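Local atomic coordinates of UPF0130 protein PH1069 (Pyrococcus horikoshii, PDB entry 2IT3), a protein that probably methylates the N-4 position of a demethylated wyosine derivative in tRNA(Phe), using S-adenosyl-L-methionine as methyl donor. Residues I58-M63 with K73-W78; E62-G67 with S96-F101. All blocks are in the same frame, centred on the assembly; numbering follows the deposited sequence.

How the interactions relate
The two interactions lie on opposite edges of strand 48-63, their centres about 9 Å apart, and share Glu62 and Met63. Interaction 1 pairs the strand with 73-78 and is mostly buried: a run of backbone bonds, interrupted by a bulge, with tryptophans, a selenomethionine and aliphatic groups packed on both faces. Interaction 2 follows the chain outward, where the strand end meets 96-101; it is partly buried, has one hydrogen-bonded backbone pair, and brings polar groups, a glycine and a cis proline together. Between them, Met61 O is probably hydrogen-bonded to Trp100 N, and Val60 packs on Leu99, so all three strands belong to one antiparallel sheet.

Interaction 1: I58-M63 with K73-W78; sequences ISVMEM and KWLGKW
Leu75 and Gly76 both face Val60, a classic beta bulge that shifts the register of this antiparallel pair by one residue. Val60 O takes Leu75 N at 2.6 Å with a bent N-H angle of 140°, and Gly76 N bonds to it only weakly, while Val60 N bonds to Gly76 O. Regular pairing holds on either side of the bulge: Ile58 and Trp78 exchange two nearly straight backbone bonds, and Glu62 and Lys73 exchange two more. On the face carrying Ser59, Met61 and Trp74, the selenomethionine Met61 lies alongside the indole. With CG set between backbone N and carbonyl carbon (chi1 58°) and bends at chi2 and chi3, its chain follows the ring: Met61 CB sits squarely over the five-membered ring of Trp74, 3.7 Å from its centroid, a CH-pi contact. The selenium lies obliquely 5.0 Å from the centroid of the Trp74 six-membered ring, a Met-aromatic contact, and Met61 CE reaches Trp74 CH2 at 3.5 Å. Ser59 CB meets the pyrrole edge in the ring plane, 3.1 Å from Trp74 NE1. A serine in place of Trp74 would probably leave the Met61 chain without the flat surface it lies along, and freer to turn. On the other face, Val60 CG2 approaches the edge of the second indole, 3.6 Å from Trp78 CZ3, while Gly76 C lies over one face of that ring, toward its rim, and a CB on that residue would collide with Trp78 CH2. Glu62 and Lys73 run side by side, but Glu62 OE2 and Lys73 NZ stay 4.2 Å apart, beyond a salt bridge; His94 and Arg95 N hydrogen-bond Glu62 OE1. Helix 84-92 covers Val60 and Trp78, helix 167-194 touches Ile58, and strand 98-112 pairs along the other edge of strand 48-63.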
loop_
_atom_site.group_PDB
_atom_site.type_symbol
_atom_site.label_atom_id
_atom_site.label_comp_id
_atom_site.label_asym_id
_atom_site.label_seq_id
_atom_site.Cartn_x
_atom_site.Cartn_y
_atom_site.Cartn_z
ATOM N N ILE A 58 0.658 15.233 -3.354
ATOM C CA ILE A 58 1.114 15.571 -2.023
ATOM C C ILE A 58 -0.093 16.250 -1.393
ATOM O O ILE A 58 -0.843 16.941 -2.078
ATOM C CB ILE A 58 2.310 16.540 -2.094
ATOM C CG1 ILE A 58 3.471 15.861 -2.826
ATOM C CG2 ILE A 58 2.702 16.999 -0.693
ATOM C CD1 ILE A 58 4.733 16.736 -2.972
ATOM N N SER A 59 -0.302 16.036 -0.099
ATOM C CA SER A 59 -1.442 16.641 0.573
ATOM C C SER A 59 -1.187 16.861 2.046
ATOM O O SER A 59 -0.264 16.291 2.627
ATOM C CB SER A 59 -2.683 15.749 0.449
ATOM O OG SER A 59 -3.074 15.595 -0.897
ATOM N N VAL A 60 -2.058 17.674 2.636
ATOM C CA VAL A 60 -2.032 18.012 4.048
ATOM C C VAL A 60 -3.490 17.859 4.463
ATOM O O VAL A 60 -4.360 18.504 3.881
ATOM C CB VAL A 60 -1.595 19.480 4.261
ATOM C CG1 VAL A 60 -1.704 19.856 5.734
ATOM C CG2 VAL A 60 -0.165 19.678 3.763
HETATM N N MSE A 61 -3.764 16.997 5.440
HETATM C CA MSE A 61 -5.139 16.784 5.886
HETATM C C MSE A 61 -5.233 16.445 7.375
HETATM O O MSE A 61 -4.291 15.895 7.952
HETATM C CB MSE A 61 -5.780 15.661 5.062
HETATM C CG MSE A 61 -5.046 14.324 5.137
HETATM SE SE MSE A 61 -5.599 13.157 6.605
HETATM C CE MSE A 61 -7.034 12.219 5.712
ATOM N N GLU A 62 -6.362 16.783 7.990
ATOM C CA GLU A 62 -6.582 16.493 9.401
ATOM C C GLU A 62 -7.659 15.433 9.561
ATOM O O GLU A 62 -8.640 15.416 8.819
ATOM C CB GLU A 62 -6.975 17.757 10.165
ATOM C CG GLU A 62 -8.047 18.583 9.514
ATOM C CD GLU A 62 -8.421 19.791 10.349
ATOM O OE1 GLU A 62 -7.517 20.395 10.971
ATOM O OE2 GLU A 62 -9.615 20.148 10.375
HETATM N N MSE A 63 -7.468 14.556 10.543
HETATM C CA MSE A 63 -8.392 13.460 10.808
HETATM C C MSE A 63 -8.177 12.896 12.211
HETATM O O MSE A 63 -7.039 12.682 12.631
HETATM C CB MSE A 63 -8.170 12.358 9.774
HETATM C CG MSE A 63 -8.757 11.016 10.137
HETATM SE SE MSE A 63 -8.384 9.735 8.749
HETATM C CE MSE A 63 -9.986 9.974 7.715
ATOM N N LYS A 73 -10.578 15.983 6.282
ATOM C CA LYS A 73 -10.630 17.296 5.675
ATOM C C LYS A 73 -9.241 17.592 5.128
ATOM O O LYS A 73 -8.255 17.501 5.856
ATOM C CB LYS A 73 -11.020 18.343 6.718
ATOM C CG LYS A 73 -10.905 19.773 6.221
ATOM C CD LYS A 73 -11.215 20.765 7.323
ATOM C CE LYS A 73 -10.963 22.196 6.863
ATOM N NZ LYS A 73 -11.274 23.185 7.933
ATOM N N TRP A 74 -9.164 17.934 3.848
ATOM C CA TRP A 74 -7.889 18.241 3.210
ATOM C C TRP A 74 -7.577 19.733 3.263
ATOM O O TRP A 74 -8.338 20.553 2.767
ATOM C CB TRP A 74 -7.905 17.747 1.761
ATOM C CG TRP A 74 -7.185 16.433 1.587
ATOM C CD1 TRP A 74 -5.904 16.255 1.141
ATOM C CD2 TRP A 74 -7.673 15.128 1.928
ATOM N NE1 TRP A 74 -5.565 14.927 1.184
ATOM C CE2 TRP A 74 -6.629 14.210 1.665
ATOM C CE3 TRP A 74 -8.886 14.643 2.434
ATOM C CZ2 TRP A 74 -6.759 12.836 1.892
ATOM C CZ3 TRP A 74 -9.016 13.273 2.659
ATOM C CH2 TRP A 74 -7.957 12.388 2.387
ATOM N N LEU A 75 -6.454 20.086 3.875
ATOM C CA LEU A 75 -6.067 21.489 3.997
ATOM C C LEU A 75 -5.257 21.954 2.793
ATOM O O LEU A 75 -5.006 23.142 2.624
ATOM C CB LEU A 75 -5.273 21.693 5.291
ATOM C CG LEU A 75 -5.989 21.082 6.502
ATOM C CD1 LEU A 75 -5.083 21.056 7.708
ATOM C CD2 LEU A 75 -7.253 21.864 6.788
ATOM N N GLY A 76 -4.852 21.008 1.956
ATOM C CA GLY A 76 -4.088 21.340 0.773
ATOM C C GLY A 76 -3.847 20.105 -0.072
ATOM O O GLY A 76 -3.659 19.015 0.471
ATOM N N LYS A 77 -3.863 20.273 -1.394
ATOM C CA LYS A 77 -3.638 19.171 -2.331
ATOM C C LYS A 77 -2.833 19.641 -3.524
ATOM O O LYS A 77 -3.220 20.593 -4.196
ATOM C CB LYS A 77 -4.957 18.595 -2.863
ATOM C CG LYS A 77 -5.803 17.856 -1.852
ATOM C CD LYS A 77 -6.719 16.849 -2.543
ATOM C CE LYS A 77 -5.905 15.780 -3.252
ATOM N NZ LYS A 77 -6.730 14.636 -3.738
ATOM N N TRP A 78 -1.734 18.952 -3.804
ATOM C CA TRP A 78 -0.881 19.308 -4.924
ATOM C C TRP A 78 -0.505 18.082 -5.744
ATOM O O TRP A 78 -0.100 17.057 -5.198
ATOM C CB TRP A 78 0.389 19.968 -4.411
ATOM C CG TRP A 78 0.119 21.113 -3.517
ATOM C CD1 TRP A 78 -0.131 22.400 -3.885
ATOM C CD2 TRP A 78 0.036 21.075 -2.091
ATOM N NE1 TRP A 78 -0.360 23.169 -2.776
ATOM C CE2 TRP A 78 -0.263 22.382 -1.659
ATOM C CE3 TRP A 78 0.189 20.064 -1.137
ATOM C CZ2 TRP A 78 -0.414 22.708 -0.308
ATOM C CZ3 TRP A 78 0.039 20.385 0.205
ATOM C CH2 TRP A 78 -0.259 21.697 0.605
#

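Interaction 2: E62-G67 with S96-F101; sequences EMPHFG and SGQLWF
Ser96 OG, turned between its own backbone N and carbonyl carbon (chi1 66°), comes up to Phe66, whose CG lies anti to the backbone N (chi1 -168°), which carries the ring away from the contact. The hydroxyl therefore meets the Phe66 backbone and CB: Phe66 N donates to Ser96 OG at 2.9 Å, a weak, bent bond, and Phe66 CB stands 3.1 Å from the same oxygen. Closer to the sheet, Met63 and Gln98 form an antiparallel hydrogen-bonded pair. Met63 N donates a hydrogen bond to Gln98 O at 2.7 Å, in the carbonyl plane; the return bond from Gln98 N is less certain, because Met63 O is modelled too close to the Gln98 side chain. One residue back along the strand, in the non-hydrogen-bonded pair with Leu99, Glu62 CA makes a CA-H...O contact of 3.0 Å with Gln98 O. The Gln98 chain runs extended, and its OE1 accepts Trp100 NE1 at 3.1 Å in the plane of the indole, though the N-H comes in tilted from the plane of the amide; this bond along one strand helps fix the rotation of both side chains. Gly97 has a positive phi (74°), and a CB there would strike Pro64 O and the Met63 carbonyl carbon, so the loop passes close over bare backbone. Within 62-67, His65 ND1 bonds weakly to Glu62 OE2, OE1 being the partner of His94. Leu99 is also bonded through its backbone to strand 153-159, and Gln98 packs on Ile176 and Trp100 on Gln180 of the second subunit. The arrangement is the end of an antiparallel strand pair: the cis peptide before Pro64 comes just where regular pairing stops and the chain leaves the TYW3-family sheet as a loop.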
loop_
_atom_site.group_PDB
_atom_site.type_symbol
_atom_site.label_atom_id
_atom_site.label_comp_id
_atom_site.label_asym_id
_atom_site.label_seq_id
_atom_site.Cartn_x
_atom_site.Cartn_y
_atom_site.Cartn_z
ATOM N N GLU A 62 -6.362 16.783 7.990
ATOM C CA GLU A 62 -6.582 16.493 9.401
ATOM C C GLU A 62 -7.659 15.433 9.561
ATOM O O GLU A 62 -8.640 15.416 8.819
ATOM C CB GLU A 62 -6.975 17.757 10.165
ATOM C CG GLU A 62 -8.047 18.583 9.514
ATOM C CD GLU A 62 -8.421 19.791 10.349
ATOM O OE1 GLU A 62 -7.517 20.395 10.971
ATOM O OE2 GLU A 62 -9.615 20.148 10.375
HETATM N N MSE A 63 -7.468 14.556 10.543
HETATM C CA MSE A 63 -8.392 13.460 10.808
HETATM C C MSE A 63 -8.177 12.896 12.211
HETATM O O MSE A 63 -7.039 12.682 12.631
HETATM C CB MSE A 63 -8.170 12.358 9.774
HETATM C CG MSE A 63 -8.757 11.016 10.137
HETATM SE SE MSE A 63 -8.384 9.735 8.749
HETATM C CE MSE A 63 -9.986 9.974 7.715
ATOM N N PRO A 64 -9.266 12.628 12.950
ATOM C CA PRO A 64 -10.661 12.823 12.549
ATOM C C PRO A 64 -11.120 14.266 12.722
ATOM O O PRO A 64 -11.235 14.758 13.845
ATOM C CB PRO A 64 -11.409 11.872 13.470
ATOM C CG PRO A 64 -10.634 12.002 14.737
ATOM C CD PRO A 64 -9.198 11.933 14.249
ATOM N N HIS A 65 -11.377 14.940 11.605
ATOM C CA HIS A 65 -11.832 16.323 11.631
ATOM C C HIS A 65 -13.029 16.461 12.568
ATOM O O HIS A 65 -13.719 15.484 12.852
ATOM C CB HIS A 65 -12.217 16.779 10.223
ATOM C CG HIS A 65 -12.744 18.180 10.162
ATOM N ND1 HIS A 65 -12.052 19.258 10.671
ATOM C CD2 HIS A 65 -13.891 18.680 9.645
ATOM C CE1 HIS A 65 -12.751 20.362 10.471
ATOM N NE2 HIS A 65 -13.871 20.038 9.850
ATOM N N PHE A 66 -13.264 17.676 13.050
ATOM C CA PHE A 66 -14.378 17.993 13.936
ATOM C C PHE A 66 -15.150 19.229 13.460
ATOM O O PHE A 66 -15.061 20.309 14.032
ATOM C CB PHE A 66 -13.800 18.251 15.329
ATOM C CG PHE A 66 -14.901 18.291 16.344
ATOM C CD1 PHE A 66 -15.530 17.112 16.722
ATOM C CD2 PHE A 66 -15.277 19.499 16.908
ATOM C CE1 PHE A 66 -16.544 17.145 17.667
ATOM C CE2 PHE A 66 -16.295 19.524 17.857
ATOM C CZ PHE A 66 -16.934 18.350 18.238
ATOM N N GLY A 67 -15.904 19.057 12.354
ATOM C CA GLY A 67 -16.605 20.206 11.786
ATOM C C GLY A 67 -17.881 19.810 11.035
ATOM O O GLY A 67 -18.923 19.527 11.616
ATOM N N SER A 96 -8.537 20.546 14.343
ATOM C CA SER A 96 -8.810 19.370 15.160
ATOM C C SER A 96 -8.340 18.061 14.555
ATOM O O SER A 96 -8.049 17.972 13.362
ATOM C CB SER A 96 -10.306 19.261 15.443
ATOM O OG SER A 96 -11.028 19.010 14.246
ATOM N N GLY A 97 -8.292 17.035 15.394
ATOM C CA GLY A 97 -7.852 15.736 14.933
ATOM C C GLY A 97 -6.352 15.681 14.713
ATOM O O GLY A 97 -5.599 16.555 15.144
ATOM N N GLN A 98 -5.917 14.640 14.027
ATOM C CA GLN A 98 -4.507 14.463 13.743
ATOM C C GLN A 98 -4.175 15.145 12.426
ATOM O O GLN A 98 -4.956 15.103 11.479
ATOM C CB GLN A 98 -4.197 12.978 13.642
ATOM C CG GLN A 98 -5.003 12.142 14.618
ATOM C CD GLN A 98 -4.865 10.666 14.339
ATOM O OE1 GLN A 98 -4.835 10.239 13.176
ATOM N NE2 GLN A 98 -4.793 9.871 15.401
ATOM N N LEU A 99 -3.012 15.775 12.375
ATOM C CA LEU A 99 -2.569 16.454 11.177
ATOM C C LEU A 99 -1.547 15.586 10.485
ATOM O O LEU A 99 -0.544 15.194 11.095
ATOM C CB LEU A 99 -1.936 17.803 11.531
ATOM C CG LEU A 99 -1.325 18.575 10.363
ATOM C CD1 LEU A 99 -2.395 18.886 9.310
ATOM C CD2 LEU A 99 -0.697 19.848 10.901
ATOM N N TRP A 100 -1.800 15.314 9.206
ATOM C CA TRP A 100 -0.937 14.477 8.377
ATOM C C TRP A 100 -0.466 15.130 7.090
ATOM O O TRP A 100 -1.210 15.855 6.438
ATOM C CB TRP A 100 -1.659 13.191 7.945
ATOM C CG TRP A 100 -2.118 12.314 9.053
ATOM C CD1 TRP A 100 -3.251 12.459 9.798
ATOM C CD2 TRP A 100 -1.418 11.184 9.592
ATOM N NE1 TRP A 100 -3.294 11.492 10.775
ATOM C CE2 TRP A 100 -2.183 10.697 10.672
ATOM C CE3 TRP A 100 -0.215 10.537 9.269
ATOM C CZ2 TRP A 100 -1.784 9.586 11.440
ATOM C CZ3 TRP A 100 0.182 9.432 10.031
ATOM C CH2 TRP A 100 -0.600 8.972 11.102
ATOM N N PHE A 101 0.775 14.843 6.720
ATOM C CA PHE A 101 1.322 15.309 5.461
ATOM C C PHE A 101 1.490 13.997 4.681
ATOM O O PHE A 101 2.240 13.105 5.097
ATOM C CB PHE A 101 2.655 16.025 5.689
ATOM C CG PHE A 101 3.422 16.301 4.429
ATOM C CD1 PHE A 101 4.308 15.356 3.921
ATOM C CD2 PHE A 101 3.249 17.497 3.740
ATOM C CE1 PHE A 101 5.014 15.597 2.741
ATOM C CE2 PHE A 101 3.945 17.750 2.561
ATOM C CZ PHE A 101 4.830 16.799 2.060
#